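Local coordinates for cutm, flavoprotein of carbon monoxide dehydrogenase (Hydrogenophaga pseudoflava, PDB 1FFV) that binds FAD as the flavoprotein subunit of carbon monoxide dehydrogenase and probably passes on electrons released when carbon monoxide is oxidised, at residues A182-L186 with M274-A278; D192-A196 with R261-K267. One frame throughout, in Å; residues are numbered along the deposited sequence.

Interaction 1. Residues A182-L186 with M274-A278; sequences AYEKL and MVKRA. With FAD (flavin-adenine dinucleotide), chain J.
Glu184 and Arg277 cross at about a right angle, and they meet through their carbon stems before their charges. The methylene CG of Glu184 lies 3.6 Å from CB of Arg277 and also rests against the backbone N of Ala278, so the chain lies across the helical turn formed by Arg277 and Ala278. With CG anti to the carbonyl carbon (chi1 -66°) and the chain bent at chi2, the carboxylate folds back over the Arg277 stem, its plane turned 72° from the guanidinium. A water donates to OE1 of Glu184 at 2.9 Å and accepts from NH1 of Arg277, lying at the guanidinium edge and in its plane. Arg277 has stronger ties elsewhere, NE to Gln273 and NH2 in a salt bridge to an acidic side chain of another protein's chain. Met274, one turn earlier, bends at chi2 and chi3 to lay SD 3.8 Å from CB of Glu184 and 4.1 Å from CB of Leu186. Ala182 CB sits 3.4 Å from Ala278 O, two small residues letting strand and helix come close. On the strand's reverse face the extended Lys185 gives a 2.9 Å hydrogen bond from NZ to FAD O4; NZ is also held by Asp124 and Leu100 O. With OE1 of Glu184 5.0 Å from NH1 of Arg277, the water probably relays a secondary attraction between strand and helix, while the Lys185 ammonium, partly balanced by Asp124, may polarise the flavin carbonyl.

Interaction 2. Residues D192-A196 with R261-K267; sequences DWATA and RGDADYK. With FAD (flavin-adenine dinucleotide), chain J.
Arg261 runs alongside Thr195 in the opposite direction, its CG 3.4 Å from OG1, and a bend at chi3 (-74°) brings the guanidinium to Asp192. There NH1 forms a salt bridge with OD1 of Asp192 at 2.8 Å, the oxygen lying at the guanidinium edge and in its plane, although the hydrogen bond itself is weak; a second weak bond goes to Trp193 O. The same OD1 accepts weakly from Trp193 N, while OD2 pairs with Arg188, so two arginines gather at the one carboxylate, which probably offsets their like charges. NH1 also lies near the plane of the Trp193 ring, at its edge, whereas FAD lies over one face, with CZ2 of Trp193 3.3 Å from FAD C9A. With an alanine at this position the isoalloxazine would probably lose its aromatic cover on that side and be freer to shift. The carbonyl of Arg261 touches CG2 of Thr195 and receives a bond from a water that also binds OG1 of Thr195 at 2.7 Å. At Gly262 (phi 137°) a side chain would run into the preceding carbonyl and the Tyr266 ring. Asp263 then N-caps the helix, OD1 accepting from Tyr266 N at 2.9 Å. The ring of Tyr266 meets CG2 of Thr195 obliquely, its hydroxyl bonded to the chain of another protein. Lys267 packs its CG 3.8 Å from Thr195 O, and a water bound to its NZ probably also donates to that oxygen; NZ is salt-bridged to Asp259 and hydrogen-bonded to Ala257 O. The first turn of helix 264-285 thereby packs against the connection between strands 180-186 and 196-205.

From the N terminus, the chain first builds the part with the five-stranded sheet, then enters strand 180-186, the edge strand of a four-stranded antiparallel sheet, and passes through 192-196 into strand 196-205. After the rest of the sheet and helix 240-252 it reaches 261-267 at the start of helix 264-285, where interaction 2 closes a loop of 64 residues. Farther along that helix, 274-278 returns to the edge strand, so interaction 1 closes a loop of 87 residues with interaction 2 nested inside it. The first segments probably pair directly, through backbone bonds of Leu186 with Thr195 and Ala196. One helix is thereby tied at two levels to the sheet and its connection, both of which also reach the flavin.

Interaction 1. Residues A182-L186 with M274-A278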
ATOM      1  N   ALA C 182     -44.897  37.153  16.361  1.00 31.26           N
ATOM      2  CA  ALA C 182     -44.625  36.451  15.118  1.00 31.07           C
ATOM      3  C   ALA C 182     -43.313  36.869  14.479  1.00 30.73           C
ATOM      4  O   ALA C 182     -42.831  37.980  14.692  1.00 30.76           O
ATOM      5  CB  ALA C 182     -45.769  36.669  14.123  1.00 30.72           C
ATOM      6  N   TYR C 183     -42.713  35.934  13.751  1.00 30.40           N
ATOM      7  CA  TYR C 183     -41.494  36.193  12.995  1.00 30.21           C
ATOM      8  C   TYR C 183     -41.651  35.471  11.667  1.00 30.50           C
ATOM      9  O   TYR C 183     -41.561  34.245  11.604  1.00 30.43           O
ATOM     10  CB  TYR C 183     -40.229  35.691  13.687  1.00 28.88           C
ATOM     11  CG  TYR C 183     -38.986  36.204  12.992  1.00 28.09           C
ATOM     12  CD1 TYR C 183     -38.837  37.570  12.735  1.00 27.73           C
ATOM     13  CD2 TYR C 183     -37.984  35.335  12.546  1.00 27.36           C
ATOM     14  CE1 TYR C 183     -37.732  38.065  12.050  1.00 27.13           C
ATOM     15  CE2 TYR C 183     -36.861  35.827  11.852  1.00 27.03           C
ATOM     16  CZ  TYR C 183     -36.751  37.196  11.612  1.00 27.35           C
ATOM     17  OH  TYR C 183     -35.674  37.721  10.936  1.00 26.95           O
ATOM     18  N   GLU C 184     -41.979  36.226  10.628  1.00 31.13           N
ATOM     19  CA  GLU C 184     -42.145  35.653   9.296  1.00 31.51           C
ATOM     20  C   GLU C 184     -40.842  35.854   8.544  1.00 31.55           C
ATOM     21  O   GLU C 184     -40.418  36.991   8.328  1.00 31.65           O
ATOM     22  CB  GLU C 184     -43.294  36.336   8.550  1.00 31.73           C
ATOM     23  CG  GLU C 184     -44.674  36.101   9.154  1.00 32.57           C
ATOM     24  CD  GLU C 184     -45.140  34.655   9.060  1.00 33.73           C
ATOM     25  OE1 GLU C 184     -44.980  34.025   7.989  1.00 33.75           O
ATOM     26  OE2 GLU C 184     -45.677  34.148  10.068  1.00 35.03           O
ATOM     27  N   LYS C 185     -40.204  34.751   8.162  1.00 31.37           N
ATOM     28  CA  LYS C 185     -38.938  34.811   7.440  1.00 31.39           C
ATOM     29  C   LYS C 185     -38.967  34.100   6.077  1.00 31.58           C
ATOM     30  O   LYS C 185     -39.149  32.880   5.995  1.00 31.38           O
ATOM     31  CB  LYS C 185     -37.820  34.244   8.330  1.00 31.15           C
ATOM     32  CG  LYS C 185     -36.462  34.079   7.670  1.00 30.00           C
ATOM     33  CD  LYS C 185     -35.489  33.438   8.658  1.00 29.75           C
ATOM     34  CE  LYS C 185     -34.091  33.259   8.072  1.00 28.88           C
ATOM     35  NZ  LYS C 185     -33.141  32.725   9.081  1.00 28.13           N
ATOM     36  N   LEU C 186     -38.794  34.883   5.013  1.00 31.69           N
ATOM     37  CA  LEU C 186     -38.768  34.370   3.645  1.00 31.93           C
ATOM     38  C   LEU C 186     -37.313  33.969   3.389  1.00 32.00           C
ATOM     39  O   LEU C 186     -36.419  34.810   3.460  1.00 32.41           O
ATOM     40  CB  LEU C 186     -39.175  35.479   2.673  1.00 32.02           C
ATOM     41  CG  LEU C 186     -39.807  35.149   1.319  1.00 32.76           C
ATOM     42  CD1 LEU C 186     -39.436  36.258   0.363  1.00 32.69           C
ATOM     43  CD2 LEU C 186     -39.330  33.822   0.764  1.00 32.45           C
ATOM     44  N   MET C 274     -44.315  40.009   4.362  1.00 30.48           N
ATOM     45  CA  MET C 274     -43.993  39.432   5.662  1.00 29.73           C
ATOM     46  C   MET C 274     -44.651  40.236   6.787  1.00 29.56           C
ATOM     47  O   MET C 274     -44.970  39.685   7.839  1.00 29.30           O
ATOM     48  CB  MET C 274     -42.478  39.350   5.867  1.00 29.42           C
ATOM     49  CG  MET C 274     -41.752  38.406   4.905  1.00 29.35           C
ATOM     50  SD  MET C 274     -42.356  36.692   4.924  1.00 28.68           S
ATOM     51  CE  MET C 274     -43.185  36.591   3.361  1.00 28.85           C
ATOM     52  N   VAL C 275     -44.841  41.537   6.569  1.00 29.33           N
ATOM     53  CA  VAL C 275     -45.479  42.382   7.567  1.00 29.52           C
ATOM     54  C   VAL C 275     -46.948  41.972   7.708  1.00 30.27           C
ATOM     55  O   VAL C 275     -47.440  41.776   8.820  1.00 30.78           O
ATOM     56  CB  VAL C 275     -45.381  43.879   7.204  1.00 29.68           C
ATOM     57  CG1 VAL C 275     -46.255  44.707   8.137  1.00 29.10           C
ATOM     58  CG2 VAL C 275     -43.935  44.359   7.307  1.00 29.00           C
ATOM     59  N   LYS C 276     -47.631  41.812   6.577  1.00 30.67           N
ATOM     60  CA  LYS C 276     -49.030  41.398   6.575  1.00 31.11           C
ATOM     61  C   LYS C 276     -49.179  40.044   7.259  1.00 31.26           C
ATOM     62  O   LYS C 276     -50.071  39.866   8.087  1.00 31.41           O
ATOM     63  CB  LYS C 276     -49.583  41.350   5.144  1.00 31.24           C
ATOM     64  CG  LYS C 276     -49.860  42.727   4.554  1.00 31.77           C
ATOM     65  CD  LYS C 276     -49.891  42.727   3.016  1.00 32.88           C
ATOM     66  CE  LYS C 276     -51.139  42.073   2.443  1.00 33.10           C
ATOM     67  N   ARG C 277     -48.287  39.104   6.945  1.00 31.40           N
ATOM     68  CA  ARG C 277     -48.327  37.773   7.559  1.00 31.68           C
ATOM     69  C   ARG C 277     -47.987  37.798   9.051  1.00 31.82           C
ATOM     70  O   ARG C 277     -48.591  37.077   9.842  1.00 32.32           O
ATOM     71  CB  ARG C 277     -47.390  36.807   6.828  1.00 31.88           C
ATOM     72  CG  ARG C 277     -47.841  36.480   5.419  1.00 31.85           C
ATOM     73  CD  ARG C 277     -46.856  35.603   4.672  1.00 31.77           C
ATOM     74  NE  ARG C 277     -47.408  35.216   3.376  1.00 31.41           N
ATOM     75  CZ  ARG C 277     -47.059  34.127   2.695  1.00 30.98           C
ATOM     76  NH1 ARG C 277     -46.133  33.298   3.173  1.00 30.38           N
ATOM     77  NH2 ARG C 277     -47.680  33.844   1.553  1.00 30.42           N
ATOM     78  N   ALA C 278     -47.018  38.627   9.433  1.00 31.91           N
ATOM     79  CA  ALA C 278     -46.609  38.734  10.835  1.00 31.77           C
ATOM     80  C   ALA C 278     -47.725  39.334  11.688  1.00 31.64           C
ATOM     81  O   ALA C 278     -48.099  38.776  12.723  1.00 31.52           O
ATOM     82  CB  ALA C 278     -45.329  39.565  10.958  1.00 31.35           C
TER
HETATM   83  PA  FAD J1922     -18.822  35.403  16.397  1.00 29.21           P
HETATM   84  O1A FAD J1922     -17.697  35.478  17.345  1.00 29.41           O
HETATM   85  O2A FAD J1922     -18.690  34.672  15.263  1.00 30.00           O
HETATM   86  O5B FAD J1922     -19.023  36.834  16.021  1.00 29.44           O
HETATM   87  C5B FAD J1922     -19.247  37.812  17.016  1.00 30.73           C
HETATM   88  C4B FAD J1922     -18.966  39.176  16.398  1.00 30.24           C
HETATM   89  O4B FAD J1922     -19.466  40.107  17.407  1.00 29.94           O
HETATM   90  C3B FAD J1922     -17.522  39.592  16.316  1.00 30.34           C
HETATM   91  O3B FAD J1922     -17.266  40.774  15.647  1.00 29.91           O
HETATM   92  C2B FAD J1922     -17.179  39.548  17.789  1.00 29.66           C
HETATM   93  O2B FAD J1922     -15.952  40.151  18.026  1.00 30.02           O
HETATM   94  C1B FAD J1922     -18.337  40.289  18.379  1.00 29.68           C
HETATM   95  N9A FAD J1922     -18.897  39.753  19.608  1.00 29.29           N
HETATM   96  C8A FAD J1922     -19.327  38.472  19.844  1.00 28.92           C
HETATM   97  N7A FAD J1922     -19.794  38.304  21.079  1.00 29.07           N
HETATM   98  C5A FAD J1922     -19.654  39.533  21.671  1.00 28.88           C
HETATM   99  C6A FAD J1922     -19.991  40.007  23.006  1.00 28.68           C
HETATM  100  N6A FAD J1922     -20.516  39.264  23.943  1.00 28.45           N
HETATM  101  N1A FAD J1922     -19.699  41.320  23.225  1.00 29.19           N
HETATM  102  C2A FAD J1922     -19.157  42.125  22.284  1.00 28.87           C
HETATM  103  N3A FAD J1922     -18.823  41.783  21.042  1.00 29.60           N
HETATM  104  C4A FAD J1922     -19.097  40.472  20.775  1.00 29.04           C
HETATM  105  N1  FAD J1922     -27.591  34.065  11.750  1.00 29.93           N
HETATM  106  C2  FAD J1922     -28.858  34.446  11.676  1.00 29.80           C
HETATM  107  O2  FAD J1922     -29.280  35.318  12.361  1.00 30.34           O
HETATM  108  N3  FAD J1922     -29.785  33.850  10.788  1.00 29.58           N
HETATM  109  C4  FAD J1922     -29.416  32.835   9.948  1.00 29.96           C
HETATM  110  O4  FAD J1922     -30.240  32.346   9.202  1.00 30.70           O
HETATM  111  C4X FAD J1922     -28.028  32.407  10.010  1.00 30.09           C
HETATM  112  N5  FAD J1922     -27.609  31.421   9.212  1.00 29.50           N
HETATM  113  C5X FAD J1922     -26.304  31.054   9.307  1.00 29.49           C
HETATM  114  C6  FAD J1922     -25.881  30.025   8.466  1.00 28.92           C
HETATM  115  C7  FAD J1922     -24.598  29.581   8.480  1.00 29.44           C
HETATM  116  C7M FAD J1922     -24.170  28.468   7.554  1.00 29.82           C
HETATM  117  C8  FAD J1922     -23.639  30.168   9.378  1.00 29.34           C
HETATM  118  C8M FAD J1922     -22.205  29.695   9.413  1.00 28.68           C
HETATM  119  C9  FAD J1922     -24.046  31.201  10.236  1.00 29.43           C
HETATM  120  C9A FAD J1922     -25.364  31.639  10.203  1.00 29.73           C
HETATM  121  N10 FAD J1922     -25.843  32.686  11.042  1.00 29.77           N
HETATM  122  C10 FAD J1922     -27.132  33.068  10.960  1.00 29.94           C
HETATM  123  C1' FAD J1922     -24.902  33.319  12.024  1.00 30.05           C
HETATM  124  C2' FAD J1922     -24.815  32.934  13.574  1.00 30.24           C
HETATM  125  O2' FAD J1922     -26.213  33.052  13.563  1.00 30.18           O
HETATM  126  C3' FAD J1922     -23.773  34.035  13.602  1.00 31.08           C
HETATM  127  O3' FAD J1922     -23.311  32.771  14.131  1.00 31.07           O
HETATM  128  C4' FAD J1922     -23.206  34.535  14.914  1.00 30.88           C
HETATM  129  O4' FAD J1922     -23.702  35.608  14.048  1.00 30.48           O
HETATM  130  C5' FAD J1922     -22.083  35.562  15.097  1.00 30.09           C
HETATM  131  O5' FAD J1922     -22.439  34.936  16.538  1.00 29.13           O
HETATM  132  P   FAD J1922     -21.299  34.164  17.205  1.00 28.06           P
HETATM  133  O1P FAD J1922     -21.857  33.815  18.603  1.00 28.43           O
HETATM  134  O2P FAD J1922     -20.883  33.051  16.495  1.00 29.20           O
HETATM  135  O3P FAD J1922     -20.128  35.057  17.252  1.00 29.34           O
HETATM  136  O   HOH W   1     -44.040  33.526   5.270  1.00 31.94           O

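Interaction 2. Residues D192-A196 with R261-K267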
ATOM      1  N   ASP C 192     -30.575  29.448   5.748  1.00 34.22           N
ATOM      2  CA  ASP C 192     -30.077  30.560   4.946  1.00 33.78           C
ATOM      3  C   ASP C 192     -30.586  31.854   5.558  1.00 33.52           C
ATOM      4  O   ASP C 192     -31.522  31.845   6.361  1.00 33.78           O
ATOM      5  CB  ASP C 192     -30.579  30.432   3.501  1.00 33.77           C
ATOM      6  CG  ASP C 192     -29.936  31.442   2.542  1.00 34.10           C
ATOM      7  OD1 ASP C 192     -28.874  32.021   2.853  1.00 34.85           O
ATOM      8  OD2 ASP C 192     -30.492  31.639   1.444  1.00 33.94           O
ATOM      9  N   TRP C 193     -29.951  32.964   5.204  1.00 32.94           N
ATOM     10  CA  TRP C 193     -30.374  34.262   5.703  1.00 32.58           C
ATOM     11  C   TRP C 193     -31.645  34.673   4.982  1.00 32.04           C
ATOM     12  O   TRP C 193     -31.889  34.274   3.845  1.00 32.42           O
ATOM     13  CB  TRP C 193     -29.266  35.296   5.519  1.00 32.75           C
ATOM     14  CG  TRP C 193     -28.144  35.114   6.503  1.00 33.33           C
ATOM     15  CD1 TRP C 193     -28.002  35.741   7.713  1.00 33.43           C
ATOM     16  CD2 TRP C 193     -27.005  34.260   6.362  1.00 33.38           C
ATOM     17  NE1 TRP C 193     -26.845  35.335   8.328  1.00 33.48           N
ATOM     18  CE2 TRP C 193     -26.210  34.427   7.521  1.00 33.56           C
ATOM     19  CE3 TRP C 193     -26.577  33.368   5.372  1.00 33.80           C
ATOM     20  CZ2 TRP C 193     -25.005  33.737   7.712  1.00 33.59           C
ATOM     21  CZ3 TRP C 193     -25.386  32.682   5.561  1.00 34.01           C
ATOM     22  CH2 TRP C 193     -24.610  32.873   6.727  1.00 34.09           C
ATOM     23  N   ALA C 194     -32.480  35.436   5.666  1.00 31.62           N
ATOM     24  CA  ALA C 194     -33.738  35.873   5.094  1.00 31.13           C
ATOM     25  C   ALA C 194     -33.582  36.767   3.875  1.00 30.96           C
ATOM     26  O   ALA C 194     -32.618  37.534   3.770  1.00 31.05           O
ATOM     27  CB  ALA C 194     -34.553  36.601   6.148  1.00 30.85           C
ATOM     28  N   THR C 195     -34.502  36.607   2.926  1.00 29.92           N
ATOM     29  CA  THR C 195     -34.545  37.467   1.753  1.00 29.32           C
ATOM     30  C   THR C 195     -35.244  38.727   2.295  1.00 28.77           C
ATOM     31  O   THR C 195     -34.967  39.850   1.883  1.00 28.79           O
ATOM     32  CB  THR C 195     -35.408  36.851   0.629  1.00 29.53           C
ATOM     33  OG1 THR C 195     -34.789  35.650   0.153  1.00 29.58           O
ATOM     34  CG2 THR C 195     -35.556  37.829  -0.525  1.00 28.84           C
ATOM     35  N   ALA C 196     -36.149  38.501   3.243  1.00 27.71           N
ATOM     36  CA  ALA C 196     -36.904  39.541   3.917  1.00 27.08           C
ATOM     37  C   ALA C 196     -37.559  38.890   5.134  1.00 26.52           C
ATOM     38  O   ALA C 196     -37.920  37.717   5.096  1.00 26.48           O
ATOM     39  CB  ALA C 196     -37.957  40.121   2.992  1.00 26.71           C
ATOM     40  N   ARG C 261     -30.308  37.146  -3.711  1.00 33.93           N
ATOM     41  CA  ARG C 261     -31.589  36.871  -3.055  1.00 34.05           C
ATOM     42  C   ARG C 261     -32.702  37.691  -3.720  1.00 33.58           C
ATOM     43  O   ARG C 261     -33.887  37.484  -3.456  1.00 32.85           O
ATOM     44  CB  ARG C 261     -31.516  37.183  -1.560  1.00 34.85           C
ATOM     45  CG  ARG C 261     -31.455  35.945  -0.683  1.00 36.78           C
ATOM     46  CD  ARG C 261     -31.059  36.259   0.753  1.00 38.56           C
ATOM     47  NE  ARG C 261     -29.640  36.579   0.837  1.00 40.23           N
ATOM     48  CZ  ARG C 261     -28.723  35.790   1.388  1.00 41.25           C
ATOM     49  NH1 ARG C 261     -29.071  34.628   1.926  1.00 41.49           N
ATOM     50  NH2 ARG C 261     -27.444  36.138   1.335  1.00 41.85           N
ATOM     51  N   GLY C 262     -32.305  38.617  -4.590  1.00 33.19           N
ATOM     52  CA  GLY C 262     -33.270  39.432  -5.305  1.00 33.54           C
ATOM     53  C   GLY C 262     -32.928  40.906  -5.394  1.00 33.39           C
ATOM     54  O   GLY C 262     -31.978  41.375  -4.762  1.00 33.70           O
ATOM     55  N   ASP C 263     -33.692  41.639  -6.198  1.00 33.16           N
ATOM     56  CA  ASP C 263     -33.480  43.076  -6.331  1.00 33.37           C
ATOM     57  C   ASP C 263     -34.290  43.843  -5.276  1.00 33.58           C
ATOM     58  O   ASP C 263     -34.989  43.236  -4.459  1.00 33.44           O
ATOM     59  CB  ASP C 263     -33.805  43.564  -7.753  1.00 33.19           C
ATOM     60  CG  ASP C 263     -35.239  43.265  -8.191  1.00 33.60           C
ATOM     61  OD1 ASP C 263     -36.067  42.797  -7.382  1.00 33.11           O
ATOM     62  OD2 ASP C 263     -35.549  43.517  -9.374  1.00 34.39           O
ATOM     63  N   ALA C 264     -34.166  45.166  -5.274  1.00 33.80           N
ATOM     64  CA  ALA C 264     -34.881  46.008  -4.313  1.00 34.01           C
ATOM     65  C   ALA C 264     -36.386  45.831  -4.477  1.00 34.12           C
ATOM     66  O   ALA C 264     -37.138  45.826  -3.506  1.00 34.42           O
ATOM     67  CB  ALA C 264     -34.496  47.477  -4.512  1.00 33.44           C
ATOM     68  N   ASP C 265     -36.802  45.668  -5.725  1.00 34.31           N
ATOM     69  CA  ASP C 265     -38.199  45.482  -6.085  1.00 34.87           C
ATOM     70  C   ASP C 265     -38.815  44.279  -5.355  1.00 33.81           C
ATOM     71  O   ASP C 265     -39.841  44.419  -4.687  1.00 33.73           O
ATOM     72  CB  ASP C 265     -38.302  45.326  -7.612  1.00 36.61           C
ATOM     73  CG  ASP C 265     -39.730  45.158  -8.100  1.00 38.46           C
ATOM     74  OD1 ASP C 265     -40.646  45.810  -7.543  1.00 39.46           O
ATOM     75  OD2 ASP C 265     -39.929  44.382  -9.066  1.00 39.84           O
ATOM     76  N   TYR C 266     -38.157  43.121  -5.445  1.00 32.56           N
ATOM     77  CA  TYR C 266     -38.631  41.902  -4.796  1.00 31.13           C
ATOM     78  C   TYR C 266     -38.528  41.939  -3.269  1.00 30.86           C
ATOM     79  O   TYR C 266     -39.480  41.567  -2.571  1.00 30.26           O
ATOM     80  CB  TYR C 266     -37.875  40.679  -5.333  1.00 30.58           C
ATOM     81  CG  TYR C 266     -38.340  39.347  -4.765  1.00 29.53           C
ATOM     82  CD1 TYR C 266     -39.666  38.936  -4.898  1.00 29.38           C
ATOM     83  CD2 TYR C 266     -37.451  38.487  -4.128  1.00 28.82           C
ATOM     84  CE1 TYR C 266     -40.095  37.705  -4.419  1.00 28.76           C
ATOM     85  CE2 TYR C 266     -37.869  37.249  -3.645  1.00 28.68           C
ATOM     86  CZ  TYR C 266     -39.196  36.864  -3.797  1.00 28.72           C
ATOM     87  OH  TYR C 266     -39.629  35.639  -3.345  1.00 28.16           O
ATOM     88  N   LYS C 267     -37.385  42.379  -2.748  1.00 30.29           N
ATOM     89  CA  LYS C 267     -37.206  42.424  -1.295  1.00 30.66           C
ATOM     90  C   LYS C 267     -38.198  43.354  -0.614  1.00 30.63           C
ATOM     91  O   LYS C 267     -38.761  43.012   0.426  1.00 30.79           O
ATOM     92  CB  LYS C 267     -35.769  42.787  -0.922  1.00 30.64           C
ATOM     93  CG  LYS C 267     -34.754  41.742  -1.363  1.00 30.49           C
ATOM     94  CD  LYS C 267     -33.361  42.075  -0.869  1.00 30.94           C
ATOM     95  CE  LYS C 267     -32.334  41.102  -1.421  1.00 30.91           C
ATOM     96  NZ  LYS C 267     -31.007  41.285  -0.785  1.00 30.75           N
TER
HETATM   97  PA  FAD J1922     -18.822  35.403  16.397  1.00 29.21           P
HETATM   98  O1A FAD J1922     -17.697  35.478  17.345  1.00 29.41           O
HETATM   99  O2A FAD J1922     -18.690  34.672  15.263  1.00 30.00           O
HETATM  100  O5B FAD J1922     -19.023  36.834  16.021  1.00 29.44           O
HETATM  101  C5B FAD J1922     -19.247  37.812  17.016  1.00 30.73           C
HETATM  102  C4B FAD J1922     -18.966  39.176  16.398  1.00 30.24           C
HETATM  103  O4B FAD J1922     -19.466  40.107  17.407  1.00 29.94           O
HETATM  104  C3B FAD J1922     -17.522  39.592  16.316  1.00 30.34           C
HETATM  105  O3B FAD J1922     -17.266  40.774  15.647  1.00 29.91           O
HETATM  106  C2B FAD J1922     -17.179  39.548  17.789  1.00 29.66           C
HETATM  107  O2B FAD J1922     -15.952  40.151  18.026  1.00 30.02           O
HETATM  108  C1B FAD J1922     -18.337  40.289  18.379  1.00 29.68           C
HETATM  109  N9A FAD J1922     -18.897  39.753  19.608  1.00 29.29           N
HETATM  110  C8A FAD J1922     -19.327  38.472  19.844  1.00 28.92           C
HETATM  111  N7A FAD J1922     -19.794  38.304  21.079  1.00 29.07           N
HETATM  112  C5A FAD J1922     -19.654  39.533  21.671  1.00 28.88           C
HETATM  113  C6A FAD J1922     -19.991  40.007  23.006  1.00 28.68           C
HETATM  114  N6A FAD J1922     -20.516  39.264  23.943  1.00 28.45           N
HETATM  115  N1A FAD J1922     -19.699  41.320  23.225  1.00 29.19           N
HETATM  116  C2A FAD J1922     -19.157  42.125  22.284  1.00 28.87           C
HETATM  117  N3A FAD J1922     -18.823  41.783  21.042  1.00 29.60           N
HETATM  118  C4A FAD J1922     -19.097  40.472  20.775  1.00 29.04           C
HETATM  119  N1  FAD J1922     -27.591  34.065  11.750  1.00 29.93           N
HETATM  120  C2  FAD J1922     -28.858  34.446  11.676  1.00 29.80           C
HETATM  121  O2  FAD J1922     -29.280  35.318  12.361  1.00 30.34           O
HETATM  122  N3  FAD J1922     -29.785  33.850  10.788  1.00 29.58           N
HETATM  123  C4  FAD J1922     -29.416  32.835   9.948  1.00 29.96           C
HETATM  124  O4  FAD J1922     -30.240  32.346   9.202  1.00 30.70           O
HETATM  125  C4X FAD J1922     -28.028  32.407  10.010  1.00 30.09           C
HETATM  126  N5  FAD J1922     -27.609  31.421   9.212  1.00 29.50           N
HETATM  127  C5X FAD J1922     -26.304  31.054   9.307  1.00 29.49           C
HETATM  128  C6  FAD J1922     -25.881  30.025   8.466  1.00 28.92           C
HETATM  129  C7  FAD J1922     -24.598  29.581   8.480  1.00 29.44           C
HETATM  130  C7M FAD J1922     -24.170  28.468   7.554  1.00 29.82           C
HETATM  131  C8  FAD J1922     -23.639  30.168   9.378  1.00 29.34           C
HETATM  132  C8M FAD J1922     -22.205  29.695   9.413  1.00 28.68           C
HETATM  133  C9  FAD J1922     -24.046  31.201  10.236  1.00 29.43           C
HETATM  134  C9A FAD J1922     -25.364  31.639  10.203  1.00 29.73           C
HETATM  135  N10 FAD J1922     -25.843  32.686  11.042  1.00 29.77           N
HETATM  136  C10 FAD J1922     -27.132  33.068  10.960  1.00 29.94           C
HETATM  137  C1' FAD J1922     -24.902  33.319  12.024  1.00 30.05           C
HETATM  138  C2' FAD J1922     -24.815  32.934  13.574  1.00 30.24           C
HETATM  139  O2' FAD J1922     -26.213  33.052  13.563  1.00 30.18           O
HETATM  140  C3' FAD J1922     -23.773  34.035  13.602  1.00 31.08           C
HETATM  141  O3' FAD J1922     -23.311  32.771  14.131  1.00 31.07           O
HETATM  142  C4' FAD J1922     -23.206  34.535  14.914  1.00 30.88           C
HETATM  143  O4' FAD J1922     -23.702  35.608  14.048  1.00 30.48           O
HETATM  144  C5' FAD J1922     -22.083  35.562  15.097  1.00 30.09           C
HETATM  145  O5' FAD J1922     -22.439  34.936  16.538  1.00 29.13           O
HETATM  146  P   FAD J1922     -21.299  34.164  17.205  1.00 28.06           P
HETATM  147  O1P FAD J1922     -21.857  33.815  18.603  1.00 28.43           O
HETATM  148  O2P FAD J1922     -20.883  33.051  16.495  1.00 29.20           O
HETATM  149  O3P FAD J1922     -20.128  35.057  17.252  1.00 29.34           O
HETATM  150  O   HOH W   2     -35.127  35.127  -2.470  1.00 30.38           O
HETATM  151  O   HOH W   3     -32.248  40.285   1.639  1.00 40.96           O